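Local coordinates for copper homeostasis protein CutC (Streptococcus agalactiae, PDB 2BDQ) that probably binds copper ions and takes part in copper homeostasis in the cytoplasm, at residues K137-L142 / V172-N177; K166-L171 / T199-A204; E107-L112 / V143-T148; G96-N101 / F127-K132. All coordinates share one frame; numbering follows the deposited sequence.

In the fold
From the N terminus, 96-101 follows the fourth strand of a closed eight-stranded barrel, and contact 4 joins it to 127-132, the loop after the fifth strand. Before that loop is reached, helix 106-116 supplies 107-112, so contact 3, which ends at 143-148, crosses contact 4. Contact 1 starts from 137-142 on helix 135-144 and finishes at 172-177, crossing contact 3 in turn. Contact 2 runs from 166-171 to 199-204 and crosses contact 1, both drawing on helix 165-175. Contact 4 closes before contacts 1 and 2 open. Together the four tie successive beta-alpha units side by side around the barrel wall.

Contact 1. Residues K137-L142 / V172-N177; sequences KSIDQL and VEYANN
Tyr174 reaches from the last turn of helix 165-175 across to Asp140 on helix 135-144, the phenol edge meeting the carboxylate. Tyr174 OH donates to Asp140 OD1 over a short 2.5 Å. The acceptor lies in the plane of the ring at its edge, whereas the hydroxyl comes to the syn side of the carboxylate, 27° out of that group's plane. Carboxylate and ring are turned 42° against each other, and the second oxygen, Asp140 OD2, comes to 3.5 Å from Tyr174 CE1. The reach depends on the tyrosine torsion: CG sits anti to the backbone N (chi1 -174°), which carries the ring toward the neighbouring helix.

Beneath this polar pair the contact is apolar. Ile139 CD1 approaches Tyr174 CD1 obliquely at 4.3 Å, and its other branch, CG2, lies 4.3 Å from Ala175 CA. The isoleucine branch rests against the backbone of Ala175 here, where the CA atoms of Ile139 and Ala175 are 6.8 Å apart. Ile139 also touches Ile150 on strand 149-152.

Asp140 has a second partner in Arg178, which forms a salt bridge to OD2 and bonds to the backbone carbonyls of Tyr174 and Ala175. The carboxylate is thus gripped through both oxygens, by a phenol and a guanidinium, an arrangement that probably favours its ionised form and fixes its rotation at the partly exposed side of a helix-helix contact whose inner side is formed by buried Ile139 and Ala175.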
loop_
_atom_site.group_PDB
_atom_site.type_symbol
_atom_site.label_atom_id
_atom_site.label_comp_id
_atom_site.label_asym_id
_atom_site.label_seq_id
_atom_site.Cartn_x
_atom_site.Cartn_y
_atom_site.Cartn_z
ATOM N N LYS A 137 11.424 10.404 28.498
ATOM C CA LYS A 137 12.051 9.113 28.758
ATOM C C LYS A 137 12.107 8.326 27.455
ATOM O O LYS A 137 13.100 7.657 27.156
ATOM C CB LYS A 137 11.243 8.326 29.790
ATOM C CG LYS A 137 11.221 8.964 31.172
ATOM C CD LYS A 137 9.804 9.007 31.744
ATOM C CE LYS A 137 9.399 10.442 32.039
ATOM N NZ LYS A 137 9.616 11.329 30.850
ATOM N N SER A 138 11.025 8.409 26.685
ATOM C CA SER A 138 10.943 7.716 25.408
ATOM C C SER A 138 12.115 8.115 24.512
ATOM O O SER A 138 12.663 7.284 23.800
ATOM C CB SER A 138 9.610 8.037 24.729
ATOM O OG SER A 138 8.523 7.627 25.547
ATOM N N ILE A 139 12.503 9.386 24.570
ATOM C CA ILE A 139 13.618 9.880 23.777
ATOM C C ILE A 139 14.890 9.149 24.197
ATOM O O ILE A 139 15.642 8.652 23.352
ATOM C CB ILE A 139 13.788 11.413 23.955
ATOM C CG1 ILE A 139 12.655 12.138 23.217
ATOM C CG2 ILE A 139 15.152 11.859 23.442
ATOM C CD1 ILE A 139 12.663 13.664 23.376
ATOM N N ASP A 140 15.122 9.079 25.505
ATOM C CA ASP A 140 16.292 8.389 26.051
ATOM C C ASP A 140 16.289 6.943 25.581
ATOM O O ASP A 140 17.332 6.401 25.234
ATOM C CB ASP A 140 16.267 8.425 27.585
ATOM C CG ASP A 140 16.568 9.805 28.143
ATOM O OD1 ASP A 140 16.108 10.105 29.264
ATOM O OD2 ASP A 140 17.275 10.586 27.472
ATOM N N GLN A 141 15.111 6.322 25.576
ATOM C CA GLN A 141 14.990 4.936 25.143
ATOM C C GLN A 141 15.304 4.815 23.661
ATOM O O GLN A 141 15.949 3.855 23.241
ATOM C CB GLN A 141 13.582 4.412 25.396
ATOM C CG GLN A 141 13.249 4.171 26.854
ATOM C CD GLN A 141 11.786 3.826 27.044
ATOM O OE1 GLN A 141 11.375 3.389 28.115
ATOM N NE2 GLN A 141 10.986 4.032 26.002
ATOM N N LEU A 142 14.849 5.779 22.865
ATOM C CA LEU A 142 15.118 5.738 21.431
ATOM C C LEU A 142 16.607 5.923 21.171
ATOM O O LEU A 142 17.161 5.329 20.245
ATOM C CB LEU A 142 14.316 6.814 20.695
ATOM C CG LEU A 142 12.809 6.571 20.638
ATOM C CD1 LEU A 142 12.149 7.722 19.903
ATOM C CD2 LEU A 142 12.519 5.240 19.948
ATOM N N VAL A 172 13.334 19.126 21.926
ATOM C CA VAL A 172 14.587 19.381 21.230
ATOM C C VAL A 172 15.701 19.658 22.233
ATOM O O VAL A 172 16.810 19.148 22.098
ATOM C CB VAL A 172 14.475 20.593 20.306
ATOM C CG1 VAL A 172 15.846 20.931 19.742
ATOM C CG2 VAL A 172 13.493 20.309 19.195
ATOM N N GLU A 173 15.396 20.471 23.236
ATOM C CA GLU A 173 16.373 20.813 24.261
ATOM C C GLU A 173 16.763 19.565 25.048
ATOM O O GLU A 173 17.941 19.352 25.358
ATOM C CB GLU A 173 15.801 21.872 25.212
ATOM C CG GLU A 173 15.457 23.198 24.525
ATOM C CD GLU A 173 14.781 24.212 25.454
ATOM O OE1 GLU A 173 13.674 23.925 25.968
ATOM O OE2 GLU A 173 15.355 25.305 25.665
ATOM N N TYR A 174 15.771 18.736 25.357
ATOM C CA TYR A 174 16.021 17.515 26.103
ATOM C C TYR A 174 16.796 16.514 25.259
ATOM O O TYR A 174 17.627 15.783 25.787
ATOM C CB TYR A 174 14.702 16.905 26.575
ATOM C CG TYR A 174 14.872 15.711 27.484
ATOM C CD1 TYR A 174 14.913 14.416 26.969
ATOM C CD2 TYR A 174 15.010 15.878 28.863
ATOM C CE1 TYR A 174 15.088 13.315 27.803
ATOM C CE2 TYR A 174 15.186 14.790 29.703
ATOM C CZ TYR A 174 15.222 13.507 29.169
ATOM O OH TYR A 174 15.369 12.421 30.005
ATOM N N ALA A 175 16.523 16.477 23.955
ATOM C CA ALA A 175 17.225 15.564 23.049
ATOM C C ALA A 175 18.710 15.904 23.060
ATOM O O ALA A 175 19.560 15.032 22.902
ATOM C CB ALA A 175 16.663 15.690 21.630
ATOM N N ASN A 176 19.010 17.187 23.231
ATOM C CA ASN A 176 20.392 17.663 23.307
ATOM C C ASN A 176 21.321 17.047 22.259
ATOM O O ASN A 176 22.376 16.506 22.590
ATOM C CB ASN A 176 20.922 17.388 24.717
ATOM C CG ASN A 176 22.261 18.039 24.984
ATOM O OD1 ASN A 176 22.513 19.176 24.576
ATOM N ND2 ASN A 176 23.125 17.324 25.699
ATOM N N ASN A 177 20.906 17.125 20.999
ATOM C CA ASN A 177 21.680 16.616 19.872
ATOM C C ASN A 177 22.016 15.136 19.888
ATOM O O ASN A 177 22.840 14.684 19.090
ATOM C CB ASN A 177 22.966 17.429 19.727
ATOM C CG ASN A 177 22.692 18.883 19.412
ATOM O OD1 ASN A 177 22.082 19.202 18.387
ATOM N ND2 ASN A 177 23.131 19.775 20.292
#

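Contact 2. Residues K166-L171 / T199-A204; sequences KHIKAL and TGVKQA
This is an apolar helix-to-loop contact on the outside of the barrel, where helix 165-175 packs against the turn that leads from helix 192-199 into strand 203-206. Ile168 makes most of the apolar contact. Its CG2 branch lies anti to the backbone N and touches two residues of the turn, 3.9 Å from Thr199 CB and likewise 3.9 Å from Val201 CG2. Its side chain crosses those of both partners obliquely.

Lys169 lies alongside with its aliphatic part: CG rests 3.5 Å from the carbonyl oxygen Thr199 O. From there the chain bends at chi3 (80°), so the ammonium leads away from the turn. The backbones are close at this point, the CA atoms of Lys169 and Thr199 being 4.4 Å apart.

Thr199 turns its hydroxyl to its own chain. OG1 accepts from Val201 N at 3.3 Å in an ST turn and is also bonded to Ile195 O, while Gly200 between them takes the positive phi of a helix end. With the hydroxyl occupied in this way, threonine shows Ile168 its carbon atoms, CB and CG2. The chemistry of the interface is therefore van der Waals packing, with no hydrogen bond joining the two segments.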
loop_
_atom_site.group_PDB
_atom_site.type_symbol
_atom_site.label_atom_id
_atom_site.label_comp_id
_atom_site.label_asym_id
_atom_site.label_seq_id
_atom_site.Cartn_x
_atom_site.Cartn_y
_atom_site.Cartn_z
ATOM N N LYS A 166 6.002 25.294 22.246
ATOM C CA LYS A 166 6.618 25.110 23.554
ATOM C C LYS A 166 7.039 23.669 23.820
ATOM O O LYS A 166 8.176 23.415 24.203
ATOM C CB LYS A 166 5.674 25.601 24.662
ATOM C CG LYS A 166 5.807 27.097 24.969
ATOM C CD LYS A 166 5.576 27.966 23.731
ATOM C CE LYS A 166 6.457 29.212 23.755
ATOM N NZ LYS A 166 7.916 28.866 23.650
ATOM N N HIS A 167 6.131 22.728 23.600
ATOM C CA HIS A 167 6.431 21.322 23.841
ATOM C C HIS A 167 7.528 20.788 22.924
ATOM O O HIS A 167 8.444 20.104 23.377
ATOM C CB HIS A 167 5.165 20.472 23.675
ATOM C CG HIS A 167 5.346 19.045 24.077
ATOM N ND1 HIS A 167 5.018 17.990 23.250
ATOM C CD2 HIS A 167 5.838 18.492 25.210
ATOM C CE1 HIS A 167 5.301 16.853 23.857
ATOM N NE2 HIS A 167 5.802 17.129 25.050
ATOM N N ILE A 168 7.431 21.096 21.637
ATOM C CA ILE A 168 8.419 20.627 20.677
ATOM C C ILE A 168 9.801 21.175 21.019
ATOM O O ILE A 168 10.800 20.469 20.889
ATOM C CB ILE A 168 8.016 21.019 19.238
ATOM C CG1 ILE A 168 6.734 20.273 18.858
ATOM C CG2 ILE A 168 9.127 20.670 18.257
ATOM C CD1 ILE A 168 6.201 20.587 17.465
ATOM N N LYS A 169 9.860 22.418 21.487
ATOM C CA LYS A 169 11.147 22.995 21.833
ATOM C C LYS A 169 11.742 22.308 23.049
ATOM O O LYS A 169 12.959 22.101 23.134
ATOM C CB LYS A 169 11.044 24.501 22.089
ATOM C CG LYS A 169 12.429 25.120 22.265
ATOM C CD LYS A 169 12.470 26.617 21.991
ATOM C CE LYS A 169 11.960 27.414 23.169
ATOM N NZ LYS A 169 12.302 28.855 23.042
ATOM N N ALA A 170 10.881 21.948 23.994
ATOM C CA ALA A 170 11.332 21.267 25.205
ATOM C C ALA A 170 11.934 19.904 24.844
ATOM O O ALA A 170 12.910 19.464 25.464
ATOM C CB ALA A 170 10.164 21.085 26.171
ATOM N N LEU A 171 11.349 19.243 23.845
ATOM C CA LEU A 171 11.833 17.935 23.403
ATOM C C LEU A 171 13.186 18.069 22.716
ATOM O O LEU A 171 14.073 17.236 22.901
ATOM C CB LEU A 171 10.818 17.281 22.455
ATOM C CG LEU A 171 9.507 16.857 23.123
ATOM C CD1 LEU A 171 8.561 16.238 22.098
ATOM C CD2 LEU A 171 9.809 15.857 24.231
ATOM N N THR A 199 11.505 26.554 17.424
ATOM C CA THR A 199 11.676 25.332 18.201
ATOM C C THR A 199 13.105 24.809 18.202
ATOM O O THR A 199 13.492 24.051 19.092
ATOM C CB THR A 199 10.768 24.201 17.665
ATOM O OG1 THR A 199 11.087 23.954 16.291
ATOM C CG2 THR A 199 9.295 24.588 17.786
ATOM N N GLY A 200 13.882 25.214 17.204
ATOM C CA GLY A 200 15.246 24.745 17.107
ATOM C C GLY A 200 15.332 23.508 16.225
ATOM O O GLY A 200 16.397 22.905 16.100
ATOM N N VAL A 201 14.207 23.120 15.624
ATOM C CA VAL A 201 14.162 21.957 14.737
ATOM C C VAL A 201 14.796 22.331 13.396
ATOM O O VAL A 201 14.592 23.437 12.908
ATOM C CB VAL A 201 12.695 21.499 14.498
ATOM C CG1 VAL A 201 12.650 20.397 13.440
ATOM C CG2 VAL A 201 12.090 21.001 15.810
ATOM N N LYS A 202 15.570 21.419 12.808
ATOM C CA LYS A 202 16.225 21.684 11.527
ATOM C C LYS A 202 15.734 20.806 10.380
ATOM O O LYS A 202 16.300 20.843 9.281
ATOM C CB LYS A 202 17.743 21.516 11.652
ATOM C CG LYS A 202 18.388 22.437 12.666
ATOM C CD LYS A 202 18.469 21.763 14.023
ATOM C CE LYS A 202 19.830 21.088 14.232
ATOM N NZ LYS A 202 20.240 20.198 13.104
ATOM N N GLN A 203 14.691 20.015 10.626
ATOM C CA GLN A 203 14.141 19.131 9.596
ATOM C C GLN A 203 12.614 19.152 9.586
ATOM O O GLN A 203 11.972 19.058 10.629
ATOM C CB GLN A 203 14.634 17.701 9.815
ATOM C CG GLN A 203 16.145 17.607 9.922
ATOM C CD GLN A 203 16.639 16.182 9.784
ATOM O OE1 GLN A 203 16.381 15.523 8.774
ATOM N NE2 GLN A 203 17.357 15.700 10.791
ATOM N N ALA A 204 12.037 19.267 8.395
ATOM C CA ALA A 204 10.591 19.315 8.255
ATOM C C ALA A 204 10.091 18.256 7.280
ATOM O O ALA A 204 10.673 18.047 6.215
ATOM C CB ALA A 204 10.160 20.702 7.792
#

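Contact 3. Residues E107-L112 / V143-T148; sequences EAIEQL and VALGFT
Ile109 meets two residues that follow the end of helix 135-144, Leu145 and Phe147, and divides its branches between them. Its longer arm ends in CD1, which packs 4.0 Å from Leu145 CD1, the two side chains crossing at about a right angle. The shorter branch, CG2, points to the ring of Phe147 and comes within 3.8 Å of CE2; it approaches in the plane of the ring, so the methyl abuts the aromatic edge. Leu145 CB lies at the same ring's edge and also near its plane, which leaves Phe147 bordered by aliphatic carbon from both segments.

One residue on, Glu110 adds its aliphatic portion. With CG anti to the carbonyl carbon (chi1 -63°), that atom touches Leu145 CD2 at 3.8 Å, and the rest of the chain runs on extended. The carboxylate lies farther off, with OE2 4.2 Å from the same methyl. Leu145 is thus held by both residues, one for each of its methyl groups, CD1 toward Ile109 and CD2 toward Glu110.

The chain can present Leu145 and Phe147 together because it turns between them: Gly146, with phi 79°, ends the helix in a Schellman motif, and Phe147 N probably bonds back to Leu142 O.

Around the contact, Ile109 also packs on Phe123 and Phe147 on Leu121, both of strand 121-123. Helices 106-116 and 135-144 are consecutive in the barrel, and the pair meets on the outer side of strand 121-123, which lies between them in the chain.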
loop_
_atom_site.group_PDB
_atom_site.type_symbol
_atom_site.label_atom_id
_atom_site.label_comp_id
_atom_site.label_asym_id
_atom_site.label_seq_id
_atom_site.Cartn_x
_atom_site.Cartn_y
_atom_site.Cartn_z
ATOM N N GLU A 107 11.069 -4.196 23.706
ATOM C CA GLU A 107 11.324 -5.590 23.381
ATOM C C GLU A 107 10.997 -5.911 21.925
ATOM O O GLU A 107 11.761 -6.614 21.259
ATOM C CB GLU A 107 10.543 -6.518 24.319
ATOM C CG GLU A 107 9.124 -6.048 24.634
ATOM C CD GLU A 107 9.066 -5.128 25.848
ATOM O OE1 GLU A 107 9.395 -5.598 26.960
ATOM O OE2 GLU A 107 8.693 -3.944 25.691
ATOM N N ALA A 108 9.880 -5.393 21.424
ATOM C CA ALA A 108 9.494 -5.656 20.039
ATOM C C ALA A 108 10.503 -5.031 19.079
ATOM O O ALA A 108 10.928 -5.672 18.116
ATOM C CB ALA A 108 8.084 -5.121 19.760
ATOM N N ILE A 109 10.898 -3.788 19.343
ATOM C CA ILE A 109 11.865 -3.113 18.485
ATOM C C ILE A 109 13.208 -3.841 18.472
ATOM O O ILE A 109 13.834 -3.976 17.416
ATOM C CB ILE A 109 12.103 -1.650 18.930
ATOM C CG1 ILE A 109 10.824 -0.835 18.746
ATOM C CG2 ILE A 109 13.232 -1.026 18.112
ATOM C CD1 ILE A 109 10.908 0.541 19.319
ATOM N N GLU A 110 13.661 -4.302 19.635
ATOM C CA GLU A 110 14.934 -5.012 19.695
ATOM C C GLU A 110 14.885 -6.274 18.841
ATOM O O GLU A 110 15.892 -6.664 18.262
ATOM C CB GLU A 110 15.306 -5.362 21.146
ATOM C CG GLU A 110 15.528 -4.143 22.028
ATOM C CD GLU A 110 16.139 -4.473 23.387
ATOM O OE1 GLU A 110 15.624 -5.374 24.087
ATOM O OE2 GLU A 110 17.138 -3.818 23.756
ATOM N N GLN A 111 13.711 -6.899 18.750
ATOM C CA GLN A 111 13.554 -8.110 17.943
ATOM C C GLN A 111 13.845 -7.817 16.468
ATOM O O GLN A 111 14.294 -8.695 15.726
ATOM C CB GLN A 111 12.127 -8.670 18.059
ATOM C CG GLN A 111 11.831 -9.506 19.306
ATOM C CD GLN A 111 10.403 -10.064 19.309
ATOM O OE1 GLN A 111 9.451 -9.377 19.694
ATOM N NE2 GLN A 111 10.251 -11.306 18.859
ATOM N N LEU A 112 13.592 -6.581 16.046
ATOM C CA LEU A 112 13.813 -6.198 14.656
ATOM C C LEU A 112 15.165 -5.529 14.391
ATOM O O LEU A 112 15.590 -5.414 13.239
ATOM C CB LEU A 112 12.693 -5.266 14.192
ATOM C CG LEU A 112 11.254 -5.781 14.289
ATOM C CD1 LEU A 112 10.282 -4.613 14.148
ATOM C CD2 LEU A 112 11.008 -6.830 13.220
ATOM N N VAL A 143 17.253 6.751 21.988
ATOM C CA VAL A 143 18.687 6.985 21.859
ATOM C C VAL A 143 19.414 5.678 22.190
ATOM O O VAL A 143 20.361 5.288 21.502
ATOM C CB VAL A 143 19.172 8.091 22.829
ATOM C CG1 VAL A 143 20.703 8.157 22.827
ATOM C CG2 VAL A 143 18.594 9.437 22.412
ATOM N N ALA A 144 18.953 5.000 23.240
ATOM C CA ALA A 144 19.557 3.740 23.661
ATOM C C ALA A 144 19.357 2.648 22.616
ATOM O O ALA A 144 20.195 1.763 22.465
ATOM C CB ALA A 144 18.971 3.303 24.998
ATOM N N LEU A 145 18.241 2.717 21.899
ATOM C CA LEU A 145 17.931 1.745 20.861
ATOM C C LEU A 145 18.687 2.040 19.569
ATOM O O LEU A 145 18.561 1.307 18.590
ATOM C CB LEU A 145 16.433 1.735 20.590
ATOM C CG LEU A 145 15.595 1.163 21.730
ATOM C CD1 LEU A 145 14.127 1.400 21.472
ATOM C CD2 LEU A 145 15.884 -0.326 21.862
ATOM N N GLY A 146 19.460 3.123 19.562
ATOM C CA GLY A 146 20.233 3.473 18.382
ATOM C C GLY A 146 19.484 4.147 17.246
ATOM O O GLY A 146 19.901 4.038 16.094
ATOM N N PHE A 147 18.387 4.835 17.564
ATOM C CA PHE A 147 17.589 5.539 16.562
ATOM C C PHE A 147 18.261 6.847 16.147
ATOM O O PHE A 147 18.889 7.509 16.966
ATOM C CB PHE A 147 16.191 5.824 17.114
ATOM C CG PHE A 147 15.197 4.747 16.814
ATOM C CD1 PHE A 147 14.270 4.906 15.780
ATOM C CD2 PHE A 147 15.190 3.560 17.548
ATOM C CE1 PHE A 147 13.354 3.901 15.483
ATOM C CE2 PHE A 147 14.274 2.552 17.253
ATOM C CZ PHE A 147 13.350 2.728 16.212
ATOM N N THR A 148 18.109 7.213 14.876
ATOM C CA THR A 148 18.703 8.429 14.314
ATOM C C THR A 148 17.838 9.679 14.462
ATOM O O THR A 148 18.349 10.753 14.755
ATOM C CB THR A 148 19.040 8.220 12.820
ATOM O OG1 THR A 148 19.928 7.102 12.690
ATOM C CG2 THR A 148 19.712 9.453 12.236
#

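Contact 4. Residues G96-N101 / F127-K132; sequences GILTSN and FDVIPK
Leu98 carries the apolar part of this contact, its two methyl groups parted between Val129 and Ile130. CD1 lies 3.7 Å from Val129 CB and 4.0 Å from its CG1, while CD2 comes to 4.0 Å from Ile130 CG1; both neighbours are crossed obliquely. Setting CG anti to the carbonyl carbon (chi1 -58°) directs the isobutyl fork at the other loop.

No hydrogen bond joins the two segments; the polar groups bond within their own loops or to other parts of the barrel. Thr99 OG1 donates to Asn101 OD1 at 2.8 Å, coming from above the carbonyl plane, and accepts from His103 N. In the second loop, Lys132 NZ reaches back to Asp128 O at 3.2 Å, in the carbonyl plane and on a lone pair, and Ile130 N bonds to Phe127 O. The side chain of Asp128 takes the backbone N-H groups of His153 and Gly154, one on each oxygen, which ties this loop to the one after the next strand.

Both segments follow barrel strands, 92-95 and 121-123, and lead into the helices outside. They are neighbouring beta-alpha loops of a TIM barrel, at the C-terminal ends of the strands, where enzymes of this fold carry their active sites.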
loop_
_atom_site.group_PDB
_atom_site.type_symbol
_atom_site.label_atom_id
_atom_site.label_comp_id
_atom_site.label_asym_id
_atom_site.label_seq_id
_atom_site.Cartn_x
_atom_site.Cartn_y
_atom_site.Cartn_z
ATOM N N GLY A 96 7.463 2.337 14.089
ATOM C CA GLY A 96 7.016 2.779 15.397
ATOM C C GLY A 96 6.166 1.712 16.036
ATOM O O GLY A 96 5.136 1.320 15.487
ATOM N N ILE A 97 6.598 1.231 17.196
ATOM C CA ILE A 97 5.864 0.193 17.901
ATOM C C ILE A 97 5.575 0.637 19.334
ATOM O O ILE A 97 6.475 1.067 20.053
ATOM C CB ILE A 97 6.671 -1.119 17.956
ATOM C CG1 ILE A 97 7.333 -1.392 16.605
ATOM C CG2 ILE A 97 5.752 -2.280 18.314
ATOM C CD1 ILE A 97 8.293 -2.583 16.627
ATOM N N LEU A 98 4.318 0.514 19.748
ATOM C CA LEU A 98 3.916 0.900 21.096
ATOM C C LEU A 98 3.199 -0.227 21.805
ATOM O O LEU A 98 2.615 -1.092 21.169
ATOM C CB LEU A 98 2.975 2.101 21.058
ATOM C CG LEU A 98 3.438 3.403 20.408
ATOM C CD1 LEU A 98 2.297 4.401 20.488
ATOM C CD2 LEU A 98 4.684 3.941 21.098
ATOM N N THR A 99 3.236 -0.195 23.132
ATOM C CA THR A 99 2.567 -1.192 23.958
ATOM C C THR A 99 1.129 -0.720 24.153
ATOM O O THR A 99 0.800 0.424 23.831
ATOM C CB THR A 99 3.231 -1.306 25.355
ATOM O OG1 THR A 99 3.119 -0.047 26.041
ATOM C CG2 THR A 99 4.704 -1.676 25.222
ATOM N N SER A 100 0.289 -1.600 24.691
ATOM C CA SER A 100 -1.112 -1.287 24.939
ATOM C C SER A 100 -1.271 -0.060 25.834
ATOM O O SER A 100 -2.308 0.607 25.803
ATOM C CB SER A 100 -1.818 -2.487 25.574
ATOM O OG SER A 100 -1.259 -2.802 26.843
ATOM N N ASN A 101 -0.246 0.240 26.628
ATOM C CA ASN A 101 -0.288 1.405 27.512
ATOM C C ASN A 101 0.367 2.636 26.882
ATOM O O ASN A 101 0.750 3.577 27.579
ATOM C CB ASN A 101 0.356 1.071 28.863
ATOM C CG ASN A 101 1.597 0.214 28.724
ATOM O OD1 ASN A 101 2.720 0.725 28.651
ATOM N ND2 ASN A 101 1.401 -1.106 28.676
ATOM N N PHE A 127 5.026 8.475 18.061
ATOM C CA PHE A 127 5.632 9.110 19.224
ATOM C C PHE A 127 4.654 10.034 19.945
ATOM O O PHE A 127 4.675 10.122 21.170
ATOM C CB PHE A 127 6.864 9.918 18.808
ATOM C CG PHE A 127 7.658 10.457 19.968
ATOM C CD1 PHE A 127 8.619 9.665 20.600
ATOM C CD2 PHE A 127 7.439 11.747 20.441
ATOM C CE1 PHE A 127 9.342 10.148 21.690
ATOM C CE2 PHE A 127 8.156 12.239 21.531
ATOM C CZ PHE A 127 9.110 11.444 22.154
ATOM N N ASP A 128 3.799 10.717 19.189
ATOM C CA ASP A 128 2.833 11.643 19.774
ATOM C C ASP A 128 1.765 10.974 20.646
ATOM O O ASP A 128 1.139 11.648 21.469
ATOM C CB ASP A 128 2.148 12.462 18.676
ATOM C CG ASP A 128 3.131 13.294 17.859
ATOM O OD1 ASP A 128 3.831 14.151 18.441
ATOM O OD2 ASP A 128 3.206 13.094 16.627
ATOM N N VAL A 129 1.558 9.663 20.471
ATOM C CA VAL A 129 0.559 8.913 21.250
ATOM C C VAL A 129 1.056 8.682 22.678
ATOM O O VAL A 129 0.271 8.436 23.597
ATOM C CB VAL A 129 0.257 7.527 20.609
ATOM C CG1 VAL A 129 -0.765 6.756 21.457
ATOM C CG2 VAL A 129 -0.260 7.706 19.191
ATOM N N ILE A 130 2.371 8.745 22.849
ATOM C CA ILE A 130 2.992 8.561 24.154
ATOM C C ILE A 130 2.537 9.678 25.111
ATOM O O ILE A 130 2.507 10.854 24.743
ATOM C CB ILE A 130 4.530 8.581 24.014
ATOM C CG1 ILE A 130 4.962 7.453 23.071
ATOM C CG2 ILE A 130 5.202 8.432 25.380
ATOM C CD1 ILE A 130 6.454 7.356 22.867
ATOM N N PRO A 131 2.141 9.318 26.341
ATOM C CA PRO A 131 1.709 10.369 27.273
ATOM C C PRO A 131 2.821 11.405 27.436
ATOM O O PRO A 131 3.975 11.047 27.667
ATOM C CB PRO A 131 1.397 9.596 28.560
ATOM C CG PRO A 131 2.189 8.329 28.426
ATOM C CD PRO A 131 2.046 7.990 26.963
ATOM N N LYS A 132 2.455 12.677 27.293
ATOM C CA LYS A 132 3.398 13.791 27.374
ATOM C C LYS A 132 4.369 13.728 28.549
ATOM O O LYS A 132 5.462 14.290 28.480
ATOM C CB LYS A 132 2.645 15.136 27.395
ATOM C CG LYS A 132 1.655 15.329 26.230
ATOM C CD LYS A 132 2.301 15.064 24.856
ATOM C CE LYS A 132 1.258 14.939 23.725
ATOM N NZ LYS A 132 1.854 14.582 22.387
#